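Local coordinates for putative glucoamylase (Bacteroides caccae ATCC 43185, PDB 4QT9), which probably hydrolyses glycosidic bonds in glucose-containing polysaccharides, as a putative glucoamylase with an alpha/alpha toroid fold, at residues 51-56 against 388-393; 99-104 against 114-119; 104-109 against 120-125; 138-143 against 265-270; 168-173 against 217-222. All coordinates share one frame; numbering follows the deposited sequence.

Contact 1: 51-56 against 388-393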
# COMPACT_ATOMS: atom_id res chain seq x y z
N TYR A 51 14.48 -2.97 6.11
CA TYR A 51 15.08 -3.71 7.21
C TYR A 51 15.99 -4.78 6.62
O TYR A 51 15.53 -5.63 5.86
CB TYR A 51 14.02 -4.32 8.15
CG TYR A 51 14.63 -4.86 9.43
CD1 TYR A 51 15.22 -6.12 9.46
CD2 TYR A 51 14.67 -4.10 10.58
CE1 TYR A 51 15.86 -6.59 10.60
CE2 TYR A 51 15.29 -4.56 11.73
CZ TYR A 51 15.88 -5.81 11.75
OH TYR A 51 16.47 -6.28 12.90
N HIS A 52 17.28 -4.68 6.90
CA HIS A 52 18.28 -5.63 6.38
C HIS A 52 18.80 -6.49 7.52
O HIS A 52 19.45 -5.98 8.43
CB HIS A 52 19.43 -4.90 5.64
CG HIS A 52 18.98 -4.14 4.41
ND1 HIS A 52 19.87 -3.40 3.65
CD2 HIS A 52 17.76 -4.06 3.82
CE1 HIS A 52 19.17 -2.92 2.63
NE2 HIS A 52 17.90 -3.30 2.69
N VAL A 53 18.49 -7.81 7.48
CA VAL A 53 18.91 -8.77 8.52
C VAL A 53 20.46 -8.76 8.64
O VAL A 53 20.97 -8.90 9.74
CB VAL A 53 18.37 -10.20 8.22
CG1 VAL A 53 18.90 -11.24 9.21
CG2 VAL A 53 16.84 -10.22 8.19
N ASP A 54 21.18 -8.53 7.52
CA ASP A 54 22.65 -8.50 7.43
C ASP A 54 23.27 -7.28 8.11
O ASP A 54 24.47 -7.30 8.36
CB ASP A 54 23.11 -8.57 5.94
CG ASP A 54 22.38 -7.63 4.99
OD1 ASP A 54 21.20 -7.92 4.64
OD2 ASP A 54 23.01 -6.65 4.53
N GLY A 55 22.47 -6.23 8.38
CA GLY A 55 22.91 -5.01 9.04
C GLY A 55 23.64 -4.03 8.13
O GLY A 55 24.15 -3.01 8.60
N VAL A 56 23.68 -4.33 6.82
CA VAL A 56 24.37 -3.51 5.83
C VAL A 56 23.35 -2.67 5.05
O VAL A 56 22.50 -3.21 4.33
CB VAL A 56 25.28 -4.33 4.86
CG1 VAL A 56 26.24 -3.42 4.11
CG2 VAL A 56 26.06 -5.42 5.61
N GLN A 388 18.24 -11.34 2.49
CA GLN A 388 17.56 -11.38 3.77
C GLN A 388 17.18 -9.94 4.10
O GLN A 388 17.71 -9.32 5.03
CB GLN A 388 18.46 -12.06 4.81
CG GLN A 388 18.88 -13.47 4.35
CD GLN A 388 19.34 -14.34 5.47
OE1 GLN A 388 19.95 -13.88 6.44
NE2 GLN A 388 19.09 -15.64 5.33
N ARG A 389 16.30 -9.37 3.23
CA ARG A 389 15.89 -7.96 3.30
C ARG A 389 14.40 -7.82 3.16
O ARG A 389 13.73 -8.63 2.52
CB ARG A 389 16.61 -7.14 2.20
CG ARG A 389 18.13 -7.09 2.42
CD ARG A 389 18.92 -6.54 1.26
NE ARG A 389 20.30 -6.30 1.67
CZ ARG A 389 21.18 -5.56 1.00
NH1 ARG A 389 20.84 -4.99 -0.15
NH2 ARG A 389 22.41 -5.38 1.48
N TYR A 390 13.88 -6.79 3.84
CA TYR A 390 12.48 -6.42 3.84
C TYR A 390 12.28 -4.98 3.45
O TYR A 390 13.17 -4.15 3.68
CB TYR A 390 11.87 -6.59 5.22
CG TYR A 390 11.95 -7.99 5.78
CD1 TYR A 390 11.02 -8.96 5.40
CD2 TYR A 390 12.91 -8.33 6.72
CE1 TYR A 390 11.06 -10.24 5.94
CE2 TYR A 390 12.96 -9.61 7.27
CZ TYR A 390 12.01 -10.55 6.89
OH TYR A 390 12.01 -11.80 7.45
N LEU A 391 11.08 -4.67 2.92
CA LEU A 391 10.60 -3.32 2.64
C LEU A 391 9.23 -3.18 3.26
O LEU A 391 8.38 -4.05 3.03
CB LEU A 391 10.51 -3.00 1.12
CG LEU A 391 11.81 -2.95 0.34
CD1 LEU A 391 11.51 -2.88 -1.14
CD2 LEU A 391 12.67 -1.75 0.76
N ALA A 392 8.99 -2.09 4.01
CA ALA A 392 7.69 -1.80 4.62
C ALA A 392 6.53 -1.90 3.62
O ALA A 392 5.52 -2.51 3.95
CB ALA A 392 7.70 -0.39 5.25
N ILE A 393 6.69 -1.33 2.42
CA ILE A 393 5.62 -1.32 1.38
C ILE A 393 5.33 -2.73 0.81
O ILE A 393 4.30 -2.91 0.17
CB ILE A 393 5.87 -0.28 0.25
CG1 ILE A 393 7.17 -0.54 -0.55
CG2 ILE A 393 5.80 1.18 0.78
CD1 ILE A 393 7.36 0.42 -1.76
O HOH W 1 21.19 -10.32 2.39
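Tyr-51 and Tyr-390 form a hydrogen-bonded antiparallel pair that joins two short strands. Tyr-51 N gives to Tyr-390 O at 3.0 Å, and Tyr-390 N gives back to Tyr-51 O at 2.9 Å. Two residues on, Val-53 N reaches Gln-388 O at 3.0 Å. A type I turn from His-52 to Gly-55 then bends the chain so that Asp-54 faces Arg-389. Their salt bridge is long and weak, with OD2 of Asp-54 3.4 Å from NH2 of Arg-389. A water links Asp-54 OD1 to Gln-388 N.

The guanidinium of Arg-389 lies flat on one face of the His-52 imidazole, with centres 4.0 Å apart and planes at 6°. Arg-389 CD also sits over that ring as a CH-pi contact. The ring is held at both nitrogens: His-52 ND1 gives a straight bond of 2.7 Å to Val-56 O, and NE2 bonds Tyr-320 OH. On the face that carries Tyr-51 and Tyr-390, Val-53 CG2 meets Tyr-390 CE2 at 4.0 Å. Tyr-390 OH is hydrogen-bonded to Gly-374 O.

The two-stranded sheet rests on Tyr-35 of helix 21-37. Strand 318-321 touches Arg-389 through Tyr-320, and Leu-391 is the N-cap residue of helix 392-406.

Contact 2: 99-104 against 114-119; sequences VSFLEK and HWWYGD
Phe-101 and Trp-116 make a T-shaped (edge-to-face) aromatic pair between helix 88-104 and the middle strand of a three-stranded antiparallel sheet. The short segments run steeply across each other, at 102° between their directions, and their axes stay 11.5 Å apart. Large side chains bridge that distance.

In the aromatic pair, Phe-101 presents its edge and Trp-116 its face. The planes stand at 90°, and the centroid of the phenyl ring is 5.2 Å from that of the six-membered indole ring. Phe-101 CE2 comes down on the indole face, offset toward the rim, 3.7 Å from CE3 of Trp-116. The CB bond of Phe-101 points toward the strand, and CG continues anti to the backbone N (chi1 174°).

The aliphatic part is smaller. Leu-102 lies at about a right angle to Trp-116, and its CD2 is 3.7 Å from CH2 of Trp-116. Leu-102 also packs on Leu-141 and Leu-145 of helix 135-152 and on Leu-169 of helix 157-172, so it links the indole to the helical body.

No hydrogen bond joins the two segments. The polar end of the indole is satisfied nearby, where Trp-116 NE1 bonds Asp-106 O. On the other side of CZ from CE2, CE1 of Phe-101 lies 3.4 Å from the carbonyl oxygen Gly-118 O.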
# COMPACT_ATOMS: atom_id res chain seq x y z
N VAL A 99 1.14 8.84 16.61
CA VAL A 99 0.41 10.11 16.50
C VAL A 99 1.29 11.30 17.00
O VAL A 99 1.31 12.34 16.35
CB VAL A 99 -0.95 10.05 17.24
CG1 VAL A 99 -1.66 11.40 17.20
CG2 VAL A 99 -1.85 8.96 16.63
N SER A 100 2.04 11.13 18.11
CA SER A 100 2.90 12.19 18.64
C SER A 100 3.98 12.56 17.61
O SER A 100 4.28 13.75 17.44
CB SER A 100 3.55 11.79 19.96
OG SER A 100 2.55 11.52 20.93
N PHE A 101 4.58 11.55 16.95
CA PHE A 101 5.57 11.78 15.89
C PHE A 101 4.94 12.53 14.71
O PHE A 101 5.53 13.50 14.24
CB PHE A 101 6.21 10.46 15.39
CG PHE A 101 7.13 10.65 14.20
CD1 PHE A 101 8.47 10.99 14.38
CD2 PHE A 101 6.66 10.51 12.90
CE1 PHE A 101 9.32 11.16 13.28
CE2 PHE A 101 7.52 10.66 11.80
CZ PHE A 101 8.84 11.00 12.00
N LEU A 102 3.76 12.10 14.24
CA LEU A 102 3.09 12.72 13.09
C LEU A 102 2.64 14.17 13.37
O LEU A 102 2.56 14.98 12.43
CB LEU A 102 1.89 11.88 12.63
CG LEU A 102 2.22 10.49 12.06
CD1 LEU A 102 0.97 9.69 11.83
CD2 LEU A 102 3.00 10.60 10.75
N GLU A 103 2.38 14.49 14.65
CA GLU A 103 1.96 15.84 15.04
C GLU A 103 3.16 16.80 14.98
O GLU A 103 2.97 18.00 14.79
CB GLU A 103 1.36 15.85 16.46
CG GLU A 103 0.03 15.12 16.60
CD GLU A 103 -0.50 14.99 18.02
OE1 GLU A 103 0.32 14.88 18.96
OE2 GLU A 103 -1.74 14.94 18.18
N LYS A 104 4.38 16.25 15.09
CA LYS A 104 5.64 17.00 15.12
C LYS A 104 6.45 16.98 13.81
O LYS A 104 7.13 17.97 13.52
CB LYS A 104 6.53 16.46 16.26
CG LYS A 104 6.04 16.94 17.64
CD LYS A 104 6.42 16.01 18.82
CE LYS A 104 7.74 16.33 19.46
NZ LYS A 104 7.90 15.65 20.78
N HIS A 114 7.60 11.76 1.43
CA HIS A 114 7.84 10.32 1.25
C HIS A 114 8.60 9.74 2.47
O HIS A 114 8.20 8.72 3.02
CB HIS A 114 8.67 10.06 -0.01
CG HIS A 114 8.69 8.62 -0.45
ND1 HIS A 114 8.44 8.28 -1.75
CD2 HIS A 114 8.90 7.49 0.26
CE1 HIS A 114 8.50 6.96 -1.80
NE2 HIS A 114 8.78 6.44 -0.61
N TRP A 115 9.65 10.44 2.90
CA TRP A 115 10.51 10.01 4.00
C TRP A 115 10.79 11.09 5.04
O TRP A 115 10.90 12.26 4.69
CB TRP A 115 11.89 9.64 3.44
CG TRP A 115 12.01 8.40 2.62
CD1 TRP A 115 11.28 7.25 2.75
CD2 TRP A 115 13.07 8.10 1.70
NE1 TRP A 115 11.78 6.27 1.92
CE2 TRP A 115 12.88 6.76 1.26
CE3 TRP A 115 14.16 8.83 1.19
CZ2 TRP A 115 13.74 6.15 0.34
CZ3 TRP A 115 15.04 8.21 0.31
CH2 TRP A 115 14.82 6.88 -0.12
N TRP A 116 11.03 10.65 6.27
CA TRP A 116 11.62 11.42 7.37
C TRP A 116 12.72 10.62 8.01
O TRP A 116 12.73 9.39 7.94
CB TRP A 116 10.65 11.79 8.52
CG TRP A 116 9.29 12.30 8.22
CD1 TRP A 116 8.90 13.61 8.20
CD2 TRP A 116 8.09 11.53 8.18
NE1 TRP A 116 7.54 13.70 8.04
CE2 TRP A 116 7.01 12.43 8.05
CE3 TRP A 116 7.82 10.14 8.16
CZ2 TRP A 116 5.69 12.00 7.96
CZ3 TRP A 116 6.51 9.72 8.05
CH2 TRP A 116 5.46 10.64 7.97
N TYR A 117 13.56 11.30 8.76
CA TYR A 117 14.49 10.70 9.70
C TYR A 117 13.63 10.49 10.93
O TYR A 117 13.03 11.46 11.40
CB TYR A 117 15.70 11.61 9.94
CG TYR A 117 16.52 11.87 8.70
CD1 TYR A 117 17.46 10.95 8.25
CD2 TYR A 117 16.40 13.08 8.01
CE1 TYR A 117 18.23 11.20 7.11
CE2 TYR A 117 17.18 13.35 6.88
CZ TYR A 117 18.09 12.40 6.44
OH TYR A 117 18.87 12.67 5.33
N GLY A 118 13.44 9.23 11.32
CA GLY A 118 12.56 8.84 12.42
C GLY A 118 12.88 9.41 13.79
O GLY A 118 11.98 9.53 14.64
N ASP A 119 14.13 9.80 14.01
CA ASP A 119 14.58 10.36 15.28
C ASP A 119 14.32 11.86 15.40
O ASP A 119 14.24 12.35 16.53
CB ASP A 119 16.07 10.05 15.55
CG ASP A 119 17.04 10.25 14.39
OD1 ASP A 119 16.66 10.90 13.39
OD2 ASP A 119 18.18 9.76 14.49

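Contact 3: 104-109 against 120-125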
# COMPACT_ATOMS: atom_id res chain seq x y z
N LYS A 104 4.38 16.25 15.09
CA LYS A 104 5.64 17.00 15.12
C LYS A 104 6.45 16.98 13.81
O LYS A 104 7.13 17.97 13.52
CB LYS A 104 6.53 16.46 16.26
CG LYS A 104 6.04 16.94 17.64
CD LYS A 104 6.42 16.01 18.82
CE LYS A 104 7.74 16.33 19.46
NZ LYS A 104 7.90 15.65 20.78
N ALA A 105 6.39 15.87 13.03
CA ALA A 105 7.18 15.67 11.81
C ALA A 105 6.84 16.69 10.75
O ALA A 105 5.74 17.22 10.77
CB ALA A 105 6.97 14.27 11.28
N ASP A 106 7.79 16.99 9.84
CA ASP A 106 7.61 17.94 8.73
C ASP A 106 6.41 17.62 7.86
O ASP A 106 6.19 16.47 7.52
CB ASP A 106 8.86 17.98 7.85
CG ASP A 106 10.05 18.66 8.48
OD1 ASP A 106 9.89 19.25 9.58
OD2 ASP A 106 11.16 18.61 7.87
N ARG A 107 5.64 18.68 7.54
CA ARG A 107 4.43 18.67 6.71
C ARG A 107 4.51 19.80 5.71
O ARG A 107 5.17 20.81 5.99
CB ARG A 107 3.13 18.82 7.54
CG ARG A 107 2.97 17.83 8.68
CD ARG A 107 1.64 17.99 9.40
NE ARG A 107 0.53 17.44 8.62
CZ ARG A 107 -0.70 17.28 9.09
NH1 ARG A 107 -0.99 17.62 10.34
NH2 ARG A 107 -1.65 16.77 8.32
N PHE A 108 3.87 19.65 4.55
CA PHE A 108 3.87 20.60 3.44
C PHE A 108 2.46 20.75 2.96
O PHE A 108 1.93 19.87 2.30
CB PHE A 108 4.85 20.09 2.34
CG PHE A 108 6.20 19.72 2.91
CD1 PHE A 108 6.45 18.45 3.41
CD2 PHE A 108 7.18 20.70 3.08
CE1 PHE A 108 7.67 18.13 4.01
CE2 PHE A 108 8.42 20.37 3.65
CZ PHE A 108 8.65 19.09 4.10
N HIS A 109 1.81 21.83 3.43
CA HIS A 109 0.39 22.16 3.22
C HIS A 109 -0.44 20.98 3.75
O HIS A 109 -1.32 20.48 3.08
CB HIS A 109 0.07 22.52 1.75
CG HIS A 109 0.52 23.89 1.38
ND1 HIS A 109 -0.27 25.00 1.60
CD2 HIS A 109 1.68 24.29 0.82
CE1 HIS A 109 0.42 26.03 1.17
NE2 HIS A 109 1.60 25.66 0.69
N THR A 120 14.24 12.61 14.27
CA THR A 120 14.04 14.07 14.30
C THR A 120 12.72 14.51 13.65
O THR A 120 12.23 15.60 13.96
CB THR A 120 15.21 14.81 13.63
OG1 THR A 120 15.27 14.44 12.26
CG2 THR A 120 16.57 14.52 14.29
N GLY A 121 12.17 13.70 12.75
CA GLY A 121 10.94 14.04 12.04
C GLY A 121 11.18 15.03 10.91
O GLY A 121 10.23 15.58 10.34
N LYS A 122 12.45 15.25 10.56
CA LYS A 122 12.83 16.11 9.45
C LYS A 122 12.75 15.34 8.14
O LYS A 122 13.08 14.16 8.09
CB LYS A 122 14.25 16.67 9.67
CG LYS A 122 14.39 17.57 10.91
CD LYS A 122 13.82 18.97 10.71
CE LYS A 122 14.22 19.88 11.86
NZ LYS A 122 13.45 21.14 11.87
N VAL A 123 12.26 15.99 7.07
CA VAL A 123 12.15 15.37 5.75
C VAL A 123 13.52 14.86 5.24
O VAL A 123 14.56 15.46 5.48
CB VAL A 123 11.50 16.34 4.71
CG1 VAL A 123 12.25 17.67 4.61
CG2 VAL A 123 11.38 15.70 3.32
N LYS A 124 13.50 13.72 4.55
CA LYS A 124 14.65 13.23 3.83
C LYS A 124 14.23 13.26 2.37
O LYS A 124 13.29 12.54 2.00
CB LYS A 124 15.18 11.86 4.29
CG LYS A 124 16.33 11.43 3.37
CD LYS A 124 16.89 10.04 3.62
CE LYS A 124 18.03 9.73 2.68
NZ LYS A 124 18.56 8.35 2.88
N PRO A 125 14.88 14.11 1.54
CA PRO A 125 14.48 14.18 0.12
C PRO A 125 14.54 12.81 -0.54
O PRO A 125 15.47 12.04 -0.29
CB PRO A 125 15.47 15.17 -0.49
CG PRO A 125 15.93 16.02 0.69
CD PRO A 125 16.00 15.03 1.84
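Asp-106, in the loop after helix 88-104, bonds to the beta hairpin of strands 115-117 and 123-124, at Gly-121 of the turn and Val-123 at the start of the second strand. Asp-106 N gives a straight hydrogen bond of 2.9 Å to Gly-121 O. Its carboxylate takes the next bond: OD2 of Asp-106 accepts from Val-123 N at 3.0 Å, from above the carboxylate plane. Asp-106 thus grips the hairpin with both backbone and side chain.

Gly-121 has a positive phi (78°), and a CB on it would press on Ala-105 CA. The ammonium of Lys-122 stays near, with NZ 4.6 Å from Asp-106 OD1, and probably adds a mild electrostatic pull. An alanine in place of Asp-106 would probably leave Val-123 N without this acceptor and the start of strand 123-124 more mobile. Beyond the carboxylate, Val-123 CG1 touches the edge of the Phe-108 ring at CZ, 3.9 Å away. This is a beta hairpin whose turn and outer strand are pinned to a neighbouring loop by backbone and carboxylate bonds.

Contact 4: 138-143 against 265-270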
# COMPACT_ATOMS: atom_id res chain seq x y z
N THR A 138 0.93 10.39 1.32
CA THR A 138 0.02 10.97 2.33
C THR A 138 -1.32 10.18 2.35
O THR A 138 -1.85 9.86 3.42
CB THR A 138 -0.21 12.46 2.07
OG1 THR A 138 1.04 13.13 2.18
CG2 THR A 138 -1.21 13.08 3.04
N ALA A 139 -1.81 9.82 1.16
CA ALA A 139 -3.06 9.09 1.00
C ALA A 139 -2.97 7.69 1.62
O ALA A 139 -3.91 7.28 2.32
CB ALA A 139 -3.41 9.00 -0.46
N PHE A 140 -1.86 6.97 1.40
CA PHE A 140 -1.60 5.64 1.98
C PHE A 140 -1.47 5.74 3.51
O PHE A 140 -1.98 4.89 4.21
CB PHE A 140 -0.36 4.97 1.36
CG PHE A 140 -0.53 4.67 -0.12
CD1 PHE A 140 -1.75 4.21 -0.61
CD2 PHE A 140 0.51 4.86 -1.01
CE1 PHE A 140 -1.92 3.97 -1.97
CE2 PHE A 140 0.34 4.60 -2.38
CZ PHE A 140 -0.88 4.16 -2.85
N LEU A 141 -0.89 6.79 4.02
CA LEU A 141 -0.83 6.99 5.49
C LEU A 141 -2.23 7.26 6.04
O LEU A 141 -2.60 6.70 7.09
CB LEU A 141 0.13 8.14 5.83
CG LEU A 141 0.32 8.53 7.31
CD1 LEU A 141 0.89 7.37 8.18
CD2 LEU A 141 1.27 9.69 7.42
N MSE A 142 -3.00 8.14 5.36
CA MSE A 142 -4.34 8.53 5.84
C MSE A 142 -5.31 7.35 5.76
O MSE A 142 -6.12 7.21 6.66
CB MSE A 142 -4.89 9.74 5.07
CG MSE A 142 -4.21 11.04 5.44
SE MSE A 142 -4.47 11.49 7.31
CE MSE A 142 -6.12 10.55 7.77
N GLN A 143 -5.19 6.48 4.74
CA GLN A 143 -6.03 5.28 4.65
C GLN A 143 -5.87 4.42 5.95
O GLN A 143 -6.86 3.96 6.53
CB GLN A 143 -5.68 4.48 3.38
CG GLN A 143 -6.45 3.17 3.22
CD GLN A 143 -6.18 2.42 1.94
OE1 GLN A 143 -7.10 1.88 1.31
NE2 GLN A 143 -4.91 2.32 1.53
N GLN A 265 -3.59 -3.61 -5.18
CA GLN A 265 -3.58 -3.83 -3.74
C GLN A 265 -3.56 -2.59 -2.87
O GLN A 265 -4.34 -2.58 -1.92
CB GLN A 265 -2.36 -4.71 -3.35
CG GLN A 265 -2.40 -6.07 -4.09
CD GLN A 265 -1.08 -6.79 -4.29
OE1 GLN A 265 0.01 -6.25 -4.04
NE2 GLN A 265 -1.17 -8.05 -4.71
N TYR A 266 -2.64 -1.62 -3.07
CA TYR A 266 -2.45 -0.45 -2.17
C TYR A 266 -3.74 0.36 -1.91
O TYR A 266 -4.04 0.66 -0.75
CB TYR A 266 -1.38 0.50 -2.71
CG TYR A 266 0.07 0.06 -2.66
CD1 TYR A 266 0.41 -1.25 -2.31
CD2 TYR A 266 1.10 0.96 -2.92
CE1 TYR A 266 1.74 -1.66 -2.26
CE2 TYR A 266 2.44 0.57 -2.83
CZ TYR A 266 2.75 -0.75 -2.55
OH TYR A 266 4.06 -1.15 -2.55
N SER A 267 -4.51 0.70 -2.98
CA SER A 267 -5.75 1.47 -2.80
C SER A 267 -6.90 0.60 -2.29
O SER A 267 -7.97 1.14 -2.04
CB SER A 267 -6.17 2.15 -4.10
OG SER A 267 -5.30 3.23 -4.39
N PHE A 268 -6.70 -0.71 -2.12
CA PHE A 268 -7.77 -1.61 -1.69
C PHE A 268 -7.51 -2.27 -0.33
O PHE A 268 -8.17 -3.25 0.01
CB PHE A 268 -8.05 -2.66 -2.78
CG PHE A 268 -8.54 -1.98 -4.03
CD1 PHE A 268 -9.79 -1.36 -4.06
CD2 PHE A 268 -7.74 -1.91 -5.16
CE1 PHE A 268 -10.23 -0.71 -5.22
CE2 PHE A 268 -8.19 -1.26 -6.32
CZ PHE A 268 -9.43 -0.66 -6.33
N LEU A 269 -6.61 -1.68 0.48
CA LEU A 269 -6.32 -2.18 1.84
C LEU A 269 -7.45 -1.77 2.79
O LEU A 269 -7.87 -2.58 3.62
CB LEU A 269 -4.97 -1.69 2.35
CG LEU A 269 -3.72 -2.05 1.55
CD1 LEU A 269 -2.50 -1.55 2.30
CD2 LEU A 269 -3.55 -3.52 1.39
N GLY A 270 -7.94 -0.55 2.61
CA GLY A 270 -9.06 -0.00 3.38
C GLY A 270 -10.30 0.06 2.53
O GLY A 270 -11.40 -0.33 2.96
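Gln-143 CG is anti to the backbone N (chi1 177°) and the chain stays extended beyond it, which carries the amide from helix 135-152 to the 265-270 loop. Phe-140, one turn earlier, has CG anti to the carbonyl carbon (chi1 -64°), and its ring meets Tyr-266.

The amide uses both branches. Gln-143 NE2 gives a straight bond to Tyr-266 O at 3.0 Å, with the acceptor in the amide plane. Gln-143 OE1 accepts from Gly-270 N at 2.9 Å, the donor lying well above the carbonyl plane. A CB on Gly-270 would clash with Gln-143 CG.

The rings form an edge-to-face pair. The edge of Tyr-266 points at the face of Phe-140, with centroids 5.3 Å apart and planes at 85°. Tyr-266 CB also lies 3.6 Å from Phe-140 CE1. Phe-72 of helix 67-83 touches both rings.

In this buried contact one glutamine amide pairs with two backbone groups of an irregular loop that would otherwise be costly to bury. Donor and acceptor on opposite branches are consistent with one way round for the amide.

Contact 5: 168-173 against 217-222; sequences RLWREV and ASPTHG
Trp-170 and Arg-171 receive Pro-219 between them. The proline CD lies 3.3 Å from Trp-170 NE1, while its CG sits over the centre of the Arg-171 guanidinium, 3.7 Å from CZ. Trp-170 CG is roughly anti to the backbone N (chi1 157°). The six-membered part of its indole reaches Ala-217, with CH2 of Trp-170 4.1 Å from CB of Ala-217. The indole nitrogen itself bonds Asp-419 OD2. An alanine in place of Trp-170 would probably open a gap beside Pro-219 and Ala-217 and leave Asp-419 without this donor.

The Arg-171 chain is extended to NE, which is in a salt bridge with Asp-167 OD2. It lies at about a right angle to Thr-220, whose CG2 touches NH1. Thr-220 OG1 gives a hydrogen bond of 2.7 Å to Arg-171 O. The edge of the His-221 ring also meets that carbonyl, its CD2 3.5 Å from Arg-171 O. Ser-218 OG accepts from His-221 N at 2.9 Å, an ST motif that shapes the loop. A water links Ser-218 OG to Trp-170 O.

The contact ties the end of helix 157-172 to the loop between helices 209-217 and 225-232. Trp-170 also touches Met-142 and Leu-146 of helix 135-152, and Leu-169 packs on helix 88-104.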
# COMPACT_ATOMS: atom_id res chain seq x y z
N ARG A 168 -7.77 15.42 13.79
CA ARG A 168 -7.12 16.71 13.59
C ARG A 168 -6.06 16.62 12.47
O ARG A 168 -6.01 17.53 11.63
CB ARG A 168 -6.50 17.25 14.89
CG ARG A 168 -6.16 18.74 14.78
CD ARG A 168 -5.15 19.20 15.83
NE ARG A 168 -4.21 20.18 15.28
CZ ARG A 168 -3.97 21.37 15.82
NH1 ARG A 168 -4.60 21.75 16.92
NH2 ARG A 168 -3.09 22.19 15.25
N LEU A 169 -5.22 15.54 12.44
CA LEU A 169 -4.21 15.36 11.41
C LEU A 169 -4.85 15.20 10.05
O LEU A 169 -4.32 15.73 9.09
CB LEU A 169 -3.29 14.14 11.68
CG LEU A 169 -2.40 14.21 12.96
CD1 LEU A 169 -1.84 12.83 13.30
CD2 LEU A 169 -1.28 15.23 12.82
N TRP A 170 -5.95 14.41 9.97
CA TRP A 170 -6.75 14.14 8.77
C TRP A 170 -7.34 15.49 8.28
O TRP A 170 -7.19 15.82 7.10
CB TRP A 170 -7.87 13.09 9.08
CG TRP A 170 -9.10 13.07 8.19
CD1 TRP A 170 -10.39 13.26 8.58
CD2 TRP A 170 -9.14 12.82 6.76
NE1 TRP A 170 -11.24 13.13 7.50
CE2 TRP A 170 -10.50 12.85 6.38
CE3 TRP A 170 -8.17 12.59 5.78
CZ2 TRP A 170 -10.91 12.59 5.05
CZ3 TRP A 170 -8.57 12.37 4.46
CH2 TRP A 170 -9.93 12.39 4.11
N ARG A 171 -7.92 16.30 9.20
CA ARG A 171 -8.51 17.60 8.82
C ARG A 171 -7.46 18.64 8.36
O ARG A 171 -7.81 19.59 7.65
CB ARG A 171 -9.34 18.19 9.95
CG ARG A 171 -10.64 17.45 10.13
CD ARG A 171 -11.41 17.93 11.34
NE ARG A 171 -12.71 17.28 11.35
CZ ARG A 171 -13.80 17.78 10.77
NH1 ARG A 171 -13.77 18.97 10.20
NH2 ARG A 171 -14.93 17.09 10.78
N GLU A 172 -6.18 18.43 8.73
CA GLU A 172 -5.10 19.35 8.38
C GLU A 172 -4.53 19.08 6.98
O GLU A 172 -3.88 19.97 6.42
CB GLU A 172 -4.00 19.31 9.45
CG GLU A 172 -4.36 20.14 10.67
CD GLU A 172 -3.40 20.08 11.84
OE1 GLU A 172 -2.68 19.07 12.00
OE2 GLU A 172 -3.40 21.05 12.64
N VAL A 173 -4.81 17.92 6.38
CA VAL A 173 -4.28 17.67 5.01
C VAL A 173 -5.00 18.54 3.99
O VAL A 173 -6.20 18.35 3.74
CB VAL A 173 -4.28 16.19 4.53
CG1 VAL A 173 -3.56 16.07 3.19
CG2 VAL A 173 -3.63 15.27 5.57
N ALA A 217 -13.18 13.14 -0.02
CA ALA A 217 -13.73 12.85 1.32
C ALA A 217 -13.40 13.92 2.38
O ALA A 217 -14.08 13.98 3.41
CB ALA A 217 -13.20 11.51 1.80
N SER A 218 -12.33 14.71 2.18
CA SER A 218 -11.86 15.66 3.18
C SER A 218 -12.97 16.56 3.67
O SER A 218 -13.66 17.20 2.85
CB SER A 218 -10.70 16.50 2.66
OG SER A 218 -10.33 17.45 3.64
N PRO A 219 -13.19 16.60 5.01
CA PRO A 219 -14.27 17.44 5.54
C PRO A 219 -13.86 18.92 5.62
O PRO A 219 -14.72 19.78 5.93
CB PRO A 219 -14.51 16.84 6.92
CG PRO A 219 -13.13 16.44 7.37
CD PRO A 219 -12.49 15.90 6.11
N THR A 220 -12.60 19.25 5.29
CA THR A 220 -12.11 20.64 5.39
C THR A 220 -11.52 21.18 4.07
O THR A 220 -11.74 22.33 3.72
CB THR A 220 -11.03 20.72 6.47
OG1 THR A 220 -10.14 19.62 6.24
CG2 THR A 220 -11.61 20.64 7.87
N HIS A 221 -10.71 20.35 3.38
CA HIS A 221 -10.04 20.79 2.15
C HIS A 221 -10.34 19.84 1.01
O HIS A 221 -9.45 19.52 0.21
CB HIS A 221 -8.53 20.90 2.40
CG HIS A 221 -8.17 21.85 3.51
ND1 HIS A 221 -8.22 23.22 3.33
CD2 HIS A 221 -7.72 21.58 4.76
CE1 HIS A 221 -7.84 23.74 4.49
NE2 HIS A 221 -7.54 22.79 5.38
N GLY A 222 -11.59 19.38 0.95
CA GLY A 222 -12.09 18.48 -0.08
C GLY A 222 -12.05 19.09 -1.47
O GLY A 222 -12.16 20.31 -1.63
O HOH W 2 -7.97 16.81 4.68
O HOH W 3 -15.22 21.24 8.21

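Overall arrangement
Contacts 2 and 3 are neighbours, with centres 7 Å apart. They share Lys-104 and the sheet of strands 115-117 and 123-124, where Tyr-117 N probably bonds Lys-122 O at 3.0 Å. Contact 3 reaches contact 5 through the salt bridge of Arg-107 NH1 to Glu-172 OE1, 2.8 Å. The centre of contact 4 lies about 6 Å from that of the chain. Contact 4 packs against contacts 2 and 5, through Leu-141 and Met-142. It also meets contact 1, where Ile-393 O and Tyr-266 OH are 3.3 Å apart, a probable hydrogen bond. An acetate, probably from the crystallisation liquor, lies about 4 Å from the Tyr-266 side chain; such ions can mark pockets. Contacts 1 and 5 lie on opposite sides of the chain's centre, their centres about 34 Å apart.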